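Local coordinates for protein tannase (Lactobacillus plantarum, PDB 3WA7) that hydrolyses the ester bonds of galloyl compounds such as tannins, releasing gallic acid, as an enzyme of the alpha/beta-hydrolase fold, at residues 263-266 with 267-271; 295-298 with 299-303; 341-344 with 345-349; 372-375 with 376-380; 427-430 with 431-435. All coordinates share one frame; numbering follows the deposited sequence. Where two conformers were deposited one is given.

Contact 1 (263-266 with 267-271)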
loop_
_atom_site.group_PDB
_atom_site.type_symbol
_atom_site.label_atom_id
_atom_site.label_comp_id
_atom_site.label_asym_id
_atom_site.label_seq_id
_atom_site.Cartn_x
_atom_site.Cartn_y
_atom_site.Cartn_z
ATOM N N ALA A 263 -18.513 4.656 17.529
ATOM C CA ALA A 263 -18.338 4.602 18.975
ATOM C C ALA A 263 -17.221 3.634 19.353
ATOM O O ALA A 263 -16.390 3.934 20.211
ATOM C CB ALA A 263 -19.644 4.175 19.641
ATOM N N GLN A 264 -17.201 2.471 18.715
ATOM C CA GLN A 264 -16.178 1.487 19.028
ATOM C C GLN A 264 -14.777 1.914 18.593
ATOM O O GLN A 264 -13.784 1.462 19.164
ATOM C CB GLN A 264 -16.555 0.129 18.433
ATOM C CG GLN A 264 -17.682 -0.567 19.197
ATOM C CD GLN A 264 -17.415 -0.642 20.696
ATOM O OE1 GLN A 264 -17.761 0.270 21.453
ATOM N NE2 GLN A 264 -16.783 -1.726 21.128
ATOM N N PHE A 265 -14.686 2.794 17.601
ATOM C CA PHE A 265 -13.373 3.256 17.169
ATOM C C PHE A 265 -12.671 3.995 18.310
ATOM O O PHE A 265 -11.447 3.946 18.421
ATOM C CB PHE A 265 -13.474 4.190 15.957
ATOM C CG PHE A 265 -12.136 4.614 15.412
ATOM C CD1 PHE A 265 -11.275 3.677 14.844
ATOM C CD2 PHE A 265 -11.731 5.946 15.474
ATOM C CE1 PHE A 265 -10.031 4.057 14.346
ATOM C CE2 PHE A 265 -10.487 6.341 14.979
ATOM C CZ PHE A 265 -9.634 5.388 14.412
ATOM N N SER A 266 -13.432 4.688 19.156
ATOM C CA SER A 266 -12.810 5.411 20.268
ATOM C C SER A 266 -12.066 4.437 21.170
ATOM O O SER A 266 -10.946 4.702 21.600
ATOM C CB SER A 266 -13.857 6.175 21.090
ATOM O OG SER A 266 -14.442 7.218 20.332
ATOM N N THR A 267 -12.687 3.299 21.448
ATOM C CA THR A 267 -12.060 2.301 22.298
ATOM C C THR A 267 -10.815 1.728 21.635
ATOM O O THR A 267 -9.772 1.587 22.270
ATOM C CB THR A 267 -13.044 1.172 22.623
ATOM O OG1 THR A 267 -14.169 1.728 23.315
ATOM C CG2 THR A 267 -12.384 0.116 23.502
ATOM N N TYR A 268 -10.934 1.394 20.357
ATOM C CA TYR A 268 -9.807 0.855 19.610
ATOM C C TYR A 268 -8.659 1.865 19.583
ATOM O O TYR A 268 -7.516 1.542 19.914
ATOM C CB TYR A 268 -10.223 0.534 18.171
ATOM C CG TYR A 268 -9.037 0.241 17.281
ATOM C CD1 TYR A 268 -8.248 -0.890 17.486
ATOM C CD2 TYR A 268 -8.667 1.128 16.269
ATOM C CE1 TYR A 268 -7.115 -1.130 16.706
ATOM C CE2 TYR A 268 -7.539 0.899 15.487
ATOM C CZ TYR A 268 -6.767 -0.231 15.710
ATOM O OH TYR A 268 -5.650 -0.459 14.936
ATOM N N LEU A 269 -8.968 3.091 19.181
ATOM C CA LEU A 269 -7.954 4.135 19.102
ATOM C C LEU A 269 -7.273 4.353 20.452
ATOM O O LEU A 269 -6.043 4.363 20.544
ATOM C CB LEU A 269 -8.587 5.439 18.596
ATOM C CG LEU A 269 -7.703 6.648 18.247
ATOM C CD1 LEU A 269 -7.266 7.375 19.511
ATOM C CD2 LEU A 269 -6.505 6.189 17.420
ATOM N N ASN A 270 -8.064 4.509 21.507
ATOM C CA ASN A 270 -7.490 4.740 22.826
ATOM C C ASN A 270 -6.571 3.620 23.305
ATOM O O ASN A 270 -5.528 3.884 23.903
ATOM C CB ASN A 270 -8.596 4.964 23.862
ATOM C CG ASN A 270 -9.340 6.265 23.643
ATOM O OD1 ASN A 270 -8.883 7.136 22.902
ATOM N ND2 ASN A 270 -10.490 6.411 24.299
ATOM N N GLN A 271 -6.944 2.372 23.044
ATOM C CA GLN A 271 -6.124 1.257 23.508
ATOM C C GLN A 271 -4.812 1.084 22.750
ATOM O O GLN A 271 -3.945 0.327 23.181
ATOM C CB GLN A 271 -6.938 -0.046 23.502
ATOM C CG GLN A 271 -7.462 -0.493 22.153
ATOM C CD GLN A 271 -6.475 -1.362 21.401
ATOM O OE1 GLN A 271 -6.004 -2.379 21.918
ATOM N NE2 GLN A 271 -6.163 -0.973 20.174
#

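Contact 2 (295-298 with 299-303). With SO4 (sulfate ion), chain B.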
loop_
_atom_site.group_PDB
_atom_site.type_symbol
_atom_site.label_atom_id
_atom_site.label_comp_id
_atom_site.label_asym_id
_atom_site.label_seq_id
_atom_site.Cartn_x
_atom_site.Cartn_y
_atom_site.Cartn_z
ATOM N N VAL A 295 -5.434 15.961 15.638
ATOM C CA VAL A 295 -4.327 15.611 14.756
ATOM C C VAL A 295 -4.791 15.503 13.312
ATOM O O VAL A 295 -4.137 16.017 12.405
ATOM C CB VAL A 295 -3.663 14.281 15.192
ATOM C CG1 VAL A 295 -2.577 13.878 14.202
ATOM C CG2 VAL A 295 -3.059 14.443 16.578
ATOM N N VAL A 296 -5.918 14.832 13.095
ATOM C CA VAL A 296 -6.447 14.690 11.746
ATOM C C VAL A 296 -6.774 16.076 11.189
ATOM O O VAL A 296 -6.423 16.397 10.056
ATOM C CB VAL A 296 -7.721 13.823 11.730
ATOM C CG1 VAL A 296 -8.255 13.703 10.309
ATOM C CG2 VAL A 296 -7.412 12.448 12.296
ATOM N N ARG A 297 -7.434 16.900 11.997
ATOM C CA ARG A 297 -7.799 18.252 11.569
ATOM C C ARG A 297 -6.550 19.055 11.209
ATOM O O ARG A 297 -6.491 19.718 10.172
ATOM C CB ARG A 297 -8.559 18.981 12.686
ATOM C CG ARG A 297 -9.028 20.379 12.295
ATOM C CD ARG A 297 -9.617 21.163 13.475
ATOM N NE ARG A 297 -10.671 20.427 14.173
ATOM C CZ ARG A 297 -10.524 19.874 15.374
ATOM N NH1 ARG A 297 -9.366 19.974 16.018
ATOM N NH2 ARG A 297 -11.534 19.222 15.933
ATOM N N GLN A 298 -5.549 18.987 12.076
ATOM C CA GLN A 298 -4.306 19.716 11.870
ATOM C C GLN A 298 -3.520 19.252 10.647
ATOM O O GLN A 298 -2.862 20.055 9.977
ATOM C CB GLN A 298 -3.460 19.624 13.144
ATOM C CG GLN A 298 -4.071 20.448 14.266
ATOM C CD GLN A 298 -3.751 19.942 15.659
ATOM O OE1 GLN A 298 -4.270 20.469 16.643
ATOM N NE2 GLN A 298 -2.902 18.928 15.752
ATOM N N LEU A 299 -3.595 17.962 10.347
ATOM C CA LEU A 299 -2.892 17.422 9.196
ATOM C C LEU A 299 -3.537 17.962 7.921
ATOM O O LEU A 299 -2.853 18.249 6.940
ATOM C CB LEU A 299 -2.948 15.895 9.221
ATOM C CG LEU A 299 -2.039 15.143 8.253
ATOM C CD1 LEU A 299 -0.593 15.616 8.388
ATOM C CD2 LEU A 299 -2.142 13.660 8.561
ATOM N N LEU A 300 -4.857 18.112 7.938
ATOM C CA LEU A 300 -5.557 18.646 6.776
ATOM C C LEU A 300 -5.288 20.145 6.639
ATOM O O LEU A 300 -5.236 20.677 5.530
ATOM C CB LEU A 300 -7.059 18.358 6.887
ATOM C CG LEU A 300 -7.389 16.909 6.504
ATOM C CD1 LEU A 300 -8.753 16.499 7.046
ATOM C CD2 LEU A 300 -7.345 16.773 4.989
ATOM N N ILE A 301 -5.111 20.828 7.765
ATOM C CA ILE A 301 -4.812 22.255 7.721
ATOM C C ILE A 301 -3.420 22.409 7.113
ATOM O O ILE A 301 -3.187 23.279 6.276
ATOM C CB ILE A 301 -4.843 22.885 9.134
ATOM C CG1 ILE A 301 -6.296 22.988 9.613
ATOM C CG2 ILE A 301 -4.187 24.273 9.112
ATOM C CD1 ILE A 301 -6.453 23.499 11.033
ATOM N N SER A 302 -2.502 21.545 7.531
ATOM C CA SER A 302 -1.139 21.585 7.017
ATOM C C SER A 302 -1.123 21.274 5.520
ATOM O O SER A 302 -0.354 21.873 4.762
ATOM C CB SER A 302 -0.264 20.581 7.771
ATOM O OG SER A 302 1.068 20.614 7.291
ATOM N N SER A 303 -1.974 20.340 5.104
ATOM C CA SER A 303 -2.072 19.958 3.698
ATOM C C SER A 303 -2.522 21.150 2.861
ATOM O O SER A 303 -1.951 21.433 1.805
ATOM C CB SER A 303 -3.071 18.812 3.522
ATOM O OG SER A 303 -3.252 18.506 2.147
HETATM S S SO4 B . -14.623 19.678 13.951
HETATM O O1 SO4 B . -13.538 20.404 13.265
HETATM O O2 SO4 B . -15.372 18.848 12.994
HETATM O O3 SO4 B . -14.052 18.820 15.005
HETATM O O4 SO4 B . -15.545 20.654 14.568
#

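Contact 3 (341-344 with 345-349)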
loop_
_atom_site.group_PDB
_atom_site.type_symbol
_atom_site.label_atom_id
_atom_site.label_comp_id
_atom_site.label_asym_id
_atom_site.label_seq_id
_atom_site.Cartn_x
_atom_site.Cartn_y
_atom_site.Cartn_z
ATOM N N ARG A 341 -18.545 10.925 1.171
ATOM C CA ARG A 341 -18.316 9.547 1.575
ATOM C C ARG A 341 -18.293 8.706 0.303
ATOM O O ARG A 341 -19.101 8.916 -0.599
ATOM C CB ARG A 341 -19.457 9.078 2.486
ATOM C CG ARG A 341 -19.522 7.569 2.697
ATOM C CD ARG A 341 -20.880 7.149 3.249
ATOM N NE ARG A 341 -21.013 7.371 4.687
ATOM C CZ ARG A 341 -20.575 6.528 5.619
ATOM N NH1 ARG A 341 -19.972 5.398 5.271
ATOM N NH2 ARG A 341 -20.751 6.810 6.903
HETATM N N MSE A 342 -17.372 7.753 0.237
HETATM C CA MSE A 342 -17.253 6.893 -0.931
HETATM C C MSE A 342 -17.937 5.546 -0.734
HETATM O O MSE A 342 -18.767 5.135 -1.543
HETATM C CB MSE A 342 -15.779 6.655 -1.253
HETATM C CG MSE A 342 -15.544 5.782 -2.466
HETATM SE SE MSE A 342 -13.699 5.253 -2.598
HETATM C CE MSE A 342 -13.933 3.640 -3.628
ATOM N N LYS A 343 -17.581 4.869 0.353
ATOM C CA LYS A 343 -18.112 3.543 0.653
ATOM C C LYS A 343 -19.268 3.513 1.647
ATOM O O LYS A 343 -19.406 4.399 2.491
ATOM C CB LYS A 343 -16.974 2.657 1.164
ATOM C CG LYS A 343 -15.824 2.525 0.173
ATOM C CD LYS A 343 -14.656 1.761 0.769
ATOM C CE LYS A 343 -13.549 1.568 -0.259
ATOM N NZ LYS A 343 -12.399 0.801 0.302
ATOM N N ALA A 344 -20.090 2.472 1.535
ATOM C CA ALA A 344 -21.238 2.283 2.416
ATOM C C ALA A 344 -20.791 1.663 3.740
ATOM O O ALA A 344 -19.609 1.712 4.080
ATOM C CB ALA A 344 -22.277 1.394 1.737
ATOM N N VAL A 345 -21.729 1.067 4.472
ATOM C CA VAL A 345 -21.422 0.476 5.774
ATOM C C VAL A 345 -21.804 -1.003 5.893
ATOM O O VAL A 345 -22.942 -1.379 5.615
ATOM C CB VAL A 345 -22.159 1.248 6.898
ATOM C CG1 VAL A 345 -21.714 0.744 8.264
ATOM C CG2 VAL A 345 -21.900 2.737 6.762
ATOM N N PRO A 346 -20.848 -1.868 6.279
ATOM C CA PRO A 346 -19.452 -1.549 6.599
ATOM C C PRO A 346 -18.713 -1.305 5.286
ATOM O O PRO A 346 -19.062 -1.891 4.261
ATOM C CB PRO A 346 -18.959 -2.812 7.308
ATOM C CG PRO A 346 -20.215 -3.411 7.882
ATOM C CD PRO A 346 -21.188 -3.221 6.754
ATOM N N ALA A 347 -17.696 -0.449 5.313
ATOM C CA ALA A 347 -16.943 -0.134 4.103
ATOM C C ALA A 347 -16.010 -1.246 3.629
ATOM O O ALA A 347 -15.710 -1.338 2.435
ATOM C CB ALA A 347 -16.139 1.158 4.310
ATOM N N PHE A 348 -15.555 -2.089 4.552
ATOM C CA PHE A 348 -14.635 -3.165 4.204
ATOM C C PHE A 348 -15.199 -4.561 4.436
ATOM O O PHE A 348 -15.184 -5.396 3.533
ATOM C CB PHE A 348 -13.317 -2.989 4.968
ATOM C CG PHE A 348 -12.605 -1.701 4.642
ATOM C CD1 PHE A 348 -13.035 -0.496 5.189
ATOM C CD2 PHE A 348 -11.552 -1.685 3.730
ATOM C CE1 PHE A 348 -12.431 0.713 4.830
ATOM C CE2 PHE A 348 -10.941 -0.483 3.363
ATOM C CZ PHE A 348 -11.383 0.717 3.913
ATOM N N ASP A 349 -15.693 -4.828 5.639
ATOM C CA ASP A 349 -16.256 -6.143 5.904
ATOM C C ASP A 349 -17.759 -6.105 5.641
ATOM O O ASP A 349 -18.560 -5.947 6.564
ATOM C CB ASP A 349 -15.979 -6.576 7.345
ATOM C CG ASP A 349 -16.209 -8.063 7.555
ATOM O OD1 ASP A 349 -16.840 -8.692 6.681
ATOM O OD2 ASP A 349 -15.764 -8.602 8.587
HETATM O O HOH W 1 -13.558 -1.831 0.703
#

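Contact 4 (372-375 with 376-380)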
loop_
_atom_site.group_PDB
_atom_site.type_symbol
_atom_site.label_atom_id
_atom_site.label_comp_id
_atom_site.label_asym_id
_atom_site.label_seq_id
_atom_site.Cartn_x
_atom_site.Cartn_y
_atom_site.Cartn_z
ATOM N N THR A 372 -14.126 -9.479 10.964
ATOM C CA THR A 372 -14.465 -8.668 12.131
ATOM C C THR A 372 -15.628 -9.365 12.825
ATOM O O THR A 372 -16.485 -9.955 12.168
ATOM C CB THR A 372 -14.914 -7.240 11.745
ATOM O OG1 THR A 372 -16.112 -7.305 10.960
ATOM C CG2 THR A 372 -13.819 -6.534 10.958
ATOM N N ALA A 373 -15.653 -9.303 14.152
ATOM C CA ALA A 373 -16.724 -9.935 14.912
ATOM C C ALA A 373 -18.076 -9.316 14.555
ATOM O O ALA A 373 -19.083 -10.015 14.447
ATOM C CB ALA A 373 -16.455 -9.787 16.409
ATOM N N LEU A 374 -18.089 -8.003 14.361
ATOM C CA LEU A 374 -19.319 -7.293 14.027
ATOM C C LEU A 374 -20.016 -7.832 12.778
ATOM O O LEU A 374 -21.210 -8.144 12.808
ATOM C CB LEU A 374 -19.027 -5.807 13.825
ATOM C CG LEU A 374 -20.234 -4.983 13.382
ATOM C CD1 LEU A 374 -21.129 -4.716 14.574
ATOM C CD2 LEU A 374 -19.766 -3.682 12.768
ATOM N N ALA A 375 -19.275 -7.934 11.678
ATOM C CA ALA A 375 -19.848 -8.415 10.425
ATOM C C ALA A 375 -20.194 -9.900 10.451
ATOM O O ALA A 375 -21.109 -10.336 9.755
ATOM C CB ALA A 375 -18.902 -8.113 9.265
ATOM N N GLN A 376 -19.466 -10.678 11.246
ATOM C CA GLN A 376 -19.744 -12.105 11.350
ATOM C C GLN A 376 -21.077 -12.249 12.071
ATOM O O GLN A 376 -21.961 -12.991 11.643
ATOM C CB GLN A 376 -18.645 -12.807 12.151
ATOM C CG GLN A 376 -18.865 -14.308 12.375
ATOM C CD GLN A 376 -19.040 -15.085 11.078
ATOM O OE1 GLN A 376 -18.466 -14.734 10.048
ATOM N NE2 GLN A 376 -19.824 -16.159 11.131
ATOM N N THR A 377 -21.213 -11.512 13.166
ATOM C CA THR A 377 -22.425 -11.546 13.967
ATOM C C THR A 377 -23.647 -11.093 13.177
ATOM O O THR A 377 -24.720 -11.687 13.288
ATOM C CB THR A 377 -22.279 -10.654 15.217
ATOM O OG1 THR A 377 -21.213 -11.155 16.034
ATOM C CG2 THR A 377 -23.571 -10.641 16.026
ATOM N N ARG A 378 -23.478 -10.052 12.367
ATOM C CA ARG A 378 -24.578 -9.505 11.579
ATOM C C ARG A 378 -24.568 -9.920 10.114
ATOM O O ARG A 378 -25.199 -9.272 9.278
ATOM C CB ARG A 378 -24.560 -7.980 11.675
ATOM C CG ARG A 378 -24.731 -7.480 13.093
ATOM C CD ARG A 378 -24.500 -5.988 13.199
ATOM N NE ARG A 378 -24.734 -5.513 14.560
ATOM C CZ ARG A 378 -24.074 -5.944 15.631
ATOM N NH1 ARG A 378 -23.128 -6.866 15.508
ATOM N NH2 ARG A 378 -24.362 -5.454 16.829
ATOM N N SER A 379 -23.866 -11.005 9.808
ATOM C CA SER A 379 -23.780 -11.488 8.436
ATOM C C SER A 379 -25.157 -11.763 7.842
ATOM O O SER A 379 -26.013 -12.377 8.482
ATOM C CB SER A 379 -22.934 -12.760 8.380
ATOM O OG SER A 379 -22.762 -13.188 7.040
ATOM N N THR A 380 -25.366 -11.305 6.612
ATOM C CA THR A 380 -26.640 -11.505 5.933
ATOM C C THR A 380 -26.607 -12.748 5.052
ATOM O O THR A 380 -27.567 -13.044 4.346
ATOM C CB THR A 380 -27.005 -10.286 5.068
ATOM O OG1 THR A 380 -25.953 -10.034 4.126
ATOM C CG2 THR A 380 -27.209 -9.060 5.942
#

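Contact 5 (427-430 with 431-435)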
loop_
_atom_site.group_PDB
_atom_site.type_symbol
_atom_site.label_atom_id
_atom_site.label_comp_id
_atom_site.label_asym_id
_atom_site.label_seq_id
_atom_site.Cartn_x
_atom_site.Cartn_y
_atom_site.Cartn_z
ATOM N N PRO A 427 -3.780 5.778 7.773
ATOM C CA PRO A 427 -2.353 6.045 7.553
ATOM C C PRO A 427 -1.732 6.844 8.707
ATOM O O PRO A 427 -0.542 6.716 8.996
ATOM C CB PRO A 427 -2.338 6.808 6.227
ATOM C CG PRO A 427 -3.680 7.487 6.206
ATOM C CD PRO A 427 -4.603 6.410 6.729
ATOM N N ILE A 428 -2.539 7.662 9.375
ATOM C CA ILE A 428 -2.027 8.447 10.492
ATOM C C ILE A 428 -1.606 7.532 11.646
ATOM O O ILE A 428 -0.575 7.759 12.279
ATOM C CB ILE A 428 -3.083 9.472 10.980
ATOM C CG1 ILE A 428 -3.279 10.547 9.902
ATOM C CG2 ILE A 428 -2.632 10.108 12.291
ATOM C CD1 ILE A 428 -4.447 11.485 10.159
ATOM N N ILE A 429 -2.396 6.496 11.910
ATOM C CA ILE A 429 -2.072 5.551 12.974
ATOM C C ILE A 429 -0.740 4.870 12.669
ATOM O O ILE A 429 0.106 4.720 13.550
ATOM C CB ILE A 429 -3.170 4.474 13.128
ATOM C CG1 ILE A 429 -4.411 5.088 13.785
ATOM C CG2 ILE A 429 -2.647 3.307 13.964
ATOM C CD1 ILE A 429 -5.625 4.170 13.790
ATOM N N LEU A 430 -0.554 4.465 11.417
ATOM C CA LEU A 430 0.686 3.813 11.010
ATOM C C LEU A 430 1.873 4.758 11.198
ATOM O O LEU A 430 2.901 4.384 11.767
ATOM C CB LEU A 430 0.595 3.375 9.544
ATOM C CG LEU A 430 1.871 2.822 8.898
ATOM C CD1 LEU A 430 2.389 1.624 9.682
ATOM C CD2 LEU A 430 1.574 2.434 7.460
ATOM N N ALA A 431 1.725 5.989 10.724
ATOM C CA ALA A 431 2.793 6.974 10.839
ATOM C C ALA A 431 3.191 7.250 12.289
ATOM O O ALA A 431 4.378 7.310 12.617
ATOM C CB ALA A 431 2.379 8.272 10.154
ATOM N N ILE A 432 2.206 7.422 13.161
ATOM C CA ILE A 432 2.512 7.711 14.556
ATOM C C ILE A 432 3.093 6.502 15.270
ATOM O O ILE A 432 4.026 6.636 16.061
ATOM C CB ILE A 432 1.264 8.215 15.307
ATOM C CG1 ILE A 432 0.826 9.555 14.710
ATOM C CG2 ILE A 432 1.570 8.369 16.801
ATOM C CD1 ILE A 432 -0.438 10.127 15.330
HETATM N N MSE A 433 2.556 5.316 14.990
HETATM C CA MSE A 433 3.078 4.119 15.637
HETATM C C MSE A 433 4.535 3.908 15.241
HETATM O O MSE A 433 5.352 3.497 16.062
HETATM C CB MSE A 433 2.249 2.888 15.270
HETATM C CG MSE A 433 2.601 1.677 16.116
HETATM SE SE MSE A 433 1.374 0.212 15.882
HETATM C CE MSE A 433 -0.255 1.216 16.013
ATOM N N LEU A 434 4.864 4.197 13.983
ATOM C CA LEU A 434 6.242 4.045 13.519
ATOM C C LEU A 434 7.154 4.997 14.287
ATOM O O LEU A 434 8.221 4.604 14.764
ATOM C CB LEU A 434 6.335 4.334 12.017
ATOM C CG LEU A 434 5.802 3.221 11.108
ATOM C CD1 LEU A 434 5.632 3.743 9.682
ATOM C CD2 LEU A 434 6.766 2.039 11.142
ATOM N N GLU A 435 6.722 6.250 14.409
ATOM C CA GLU A 435 7.495 7.259 15.124
ATOM C C GLU A 435 7.653 6.859 16.588
ATOM O O GLU A 435 8.738 6.975 17.161
ATOM C CB GLU A 435 6.802 8.625 15.029
ATOM C CG GLU A 435 7.626 9.788 15.586
ATOM C CD GLU A 435 7.682 9.820 17.107
ATOM O OE1 GLU A 435 8.554 10.530 17.658
ATOM O OE2 GLU A 435 6.850 9.151 17.759
#

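Contact 1 (263-266 with 267-271)
The ring of F265 overlaps L269 one helical turn on: CB of L269 stands over one face of the phenyl, off toward its rim, and comes to 4.2 Å of F265 CE2. Three residues on from F265, Y268 takes CE1 of the phenyl at the edge of its own ring, near the plane, with Y268 CD2 3.8 Å from F265 CE1. F265 gets there because its CG is anti to the backbone N (chi1 -176°), which swings the ring forward along the helix. M214 and A215 of helix 209-220 pack against the phenyl, and the indole of W218 meets it with the two planes at about 35°. This is the last part of helix 252-271, in the long insertion between the neighbouring sheet strands 199-203 and 410-414 that in this fold commonly forms a lid. Regular i to i+4 bonding runs through it: L269 N gives a nearly straight bond of 2.7 Å to F265 O, and N270 N one of 2.9 Å to S266 O. The phenol of Y268 stacks with H211, and its OH is hydrogen-bonded to ND2 of N208. N270 folds back until its CG is 3.0 Å from S266 O, while its OD1 accepts from L284 N. With an alanine here the amide is gone, and L284 N is likely to lose its acceptor and its tie to the helix. Beyond it, Q271 NE2 turns back onto a lone pair of Y268 O at 2.9 Å.

Contact 2 (295-298 with 299-303)
R297 NH2 donates to O3 of a sulfate ion at 2.7 Å, and from the same edge of the guanidinium R297 NE donates to the sulfate O1 at 3.0 Å. Both bonds are almost straight, at 165° and 164°, and the sulfur lies in the guanidinium plane, so NE and NH2 hold the anion in a two-pronged grip along one edge. The side chain runs out extended, then turns at chi3 (-53°), which sets NE and NH2 toward the ion and leaves NH1 to form a salt bridge with D294 just before. R293 and the backbone nitrogens of L332 and S333 complete the site; the ion probably came from the crystallisation liquor. Nearer the backbone, the aliphatic part of R297 passes I301, whose CD1 is 4.2 Å from R297 CG, and I301 CG1 rests 3.3 Å from R297 O. All this belongs to helix 291-309, in the insertion between sheet strands 199-203 and 410-414, where the usual i to i+4 bonds join L299 N to V295 O and I301 N to R297 O. V296 O receives L300 N at 3.1 Å and, more weakly, L299 N. On another flank the helix is apolar: CG1 of V296 approaches CD1 of L300 at 4.3 Å. L300 lies among L330 of strand 326-330, L332 and Y335 of helix 332-339, and L445, with V296 and L299 both leaning on I428 of helix 425-436. S302 N closes the next turn on Q298 O at 2.9 Å.

Contact 3 (341-344 with 345-349)
V345 sets CG2 against the guanidinium of R341, 3.6 Å from its NH1, with the two side chains crossing at about a right angle. It is the second residue of a type VIb turn, A344 to A347, in the irregular link between helix 332-339 and helix 356-360. V345 N is buried and has no partner. The position of R341 is fixed by polar bonds: NH1 donates at 3.0 Å to K343 O, which lies exactly in the guanidinium plane, while NE reaches I223 O and NH2 makes a salt bridge to E217. A leucine in its place would probably leave E217 without its counter-charge and K343 O without its donor, letting the bend before V345 shift. P346 follows over a cis peptide bond, and the chain bends there: the end-to-end directions of 341-344 and 345-348 are 85° apart. A347 N ends 3.1 Å from A344 O, yet the angle is too poor for a hydrogen bond, as expected of this turn type. CB of A347 fills the inside of the fold, 3.6 Å from K343 CB. Then comes F348, packed against A212 of helix 209-220, with CE2 3.6 Å from K343 NZ. K343 stretches across it fully extended beyond CG, and its amine is hydrogen-bonded to D421 O and to a bound glycerol, close to but not touching the probable catalytic triad S163, H451 and D419. One water joins the two arms of the turn, accepting from K343 NZ at 2.9 Å and donating to A347 O at 2.8 Å.

Contact 4 (372-375 with 376-380)
A373 O is held by two donors of a single residue: T377 N and T377 OG1 both lie 2.9 Å from it and come from opposite faces of its carbonyl plane. The hydroxyl stands 39° out of that plane, away from the lone-pair directions. It can reach back because OG1 of T377 is anti to the carbonyl carbon (chi1 -62°), beside its own backbone N. The turn before is closed by Q376 N on T372 O at 3.2 Å, and the one after by R378 N on L374 O at 3.0 Å. A375 O ends differently: S379 N lies only 2.8 Å away but at a poor angle, and S379 N instead donates weakly to Q376 O. Two other side chains find partners outside: Q376 NE2 bonds to A383 O, and S379 OG bonds to V381 O and to H370. The remaining side-chain contact is apolar against charged: CD1 of L374 lies over one face of the R378 guanidinium, toward its rim. R378 runs extended from CG to NE to bring its guanidinium beneath that methyl, the two side chains set obliquely, while L374 also packs on L257 and L261 of helix 252-271, and R378 on L257. At the start, T372 OG1 takes a weak bond of 3.3 Å from A375 N and is tied at the same time to D349. The whole is a helix of little more than one turn, 373-377, with a threonine N-cap, and R378 is the first residue to leave helical geometry.

Contact 5 (427-430 with 431-435)
The flat groups that meet here are peptide units, for the stretch has no aromatic ring. I432 N bonds to I428 O at 2.9 Å, and three bonds like it join A431 N to P427 O, M433 N to I429 O, and L434 N to L430 O. Side-chain carbon also packs close to these oxygens: I432 CG1, for example, is 3.3 Å from I428 O, and L434 CG only 3.2 Å from L430 O. Farther out the side chains pair by turns. I428 and I432 lie side by side, with CG2 of the first 3.7 Å from CD1 of the second. I429 and the selenomethionine M433, a label introduced for the crystals, do likewise: CE of M433 is carried back by a bend at its last torsion (chi3 -46°) to 3.8 Å from I429 CG2. L430 and L434 are set obliquely to one another, their CD1 atoms 3.9 Å apart. The helix is 425-436, the connection of the beta-alpha-beta unit between parallel strands 410-414 and 440-444. L430 and L434 face I413, L434 also W411, while A431 and I428 lean on F443. I428 also meets F292 of helix 291-309. The side chains that touch are all hydrocarbon or selenoether, and the backbone donors of 431-434 are all paired within the helix, which implies side-chain packing governed by shape and dispersion, without polar side-chain bonds to set its direction.

From the N terminus the contacts run in series, each within one continuous stretch: none nests in or crosses another, and each is local, within a helix or a tight turn, and closes no long loop. Contacts 1 and 2 lie on the successive helices 252-271 and 291-309, about 20 Å apart between centres. Contact 3 lies in the loop after helix 332-339, and contact 4 follows on the short helix 373-377; here D349 OD2 meets T372 OG1 at 2.7 Å, a probable hydrogen bond. Contact 5, beyond the insertion, returns to the central sheet. Its I429 CD1 packs on F265, Y268 and L269 of contact 1, and its other flank touches contact 2, joining both helices to the beta-alpha-beta unit.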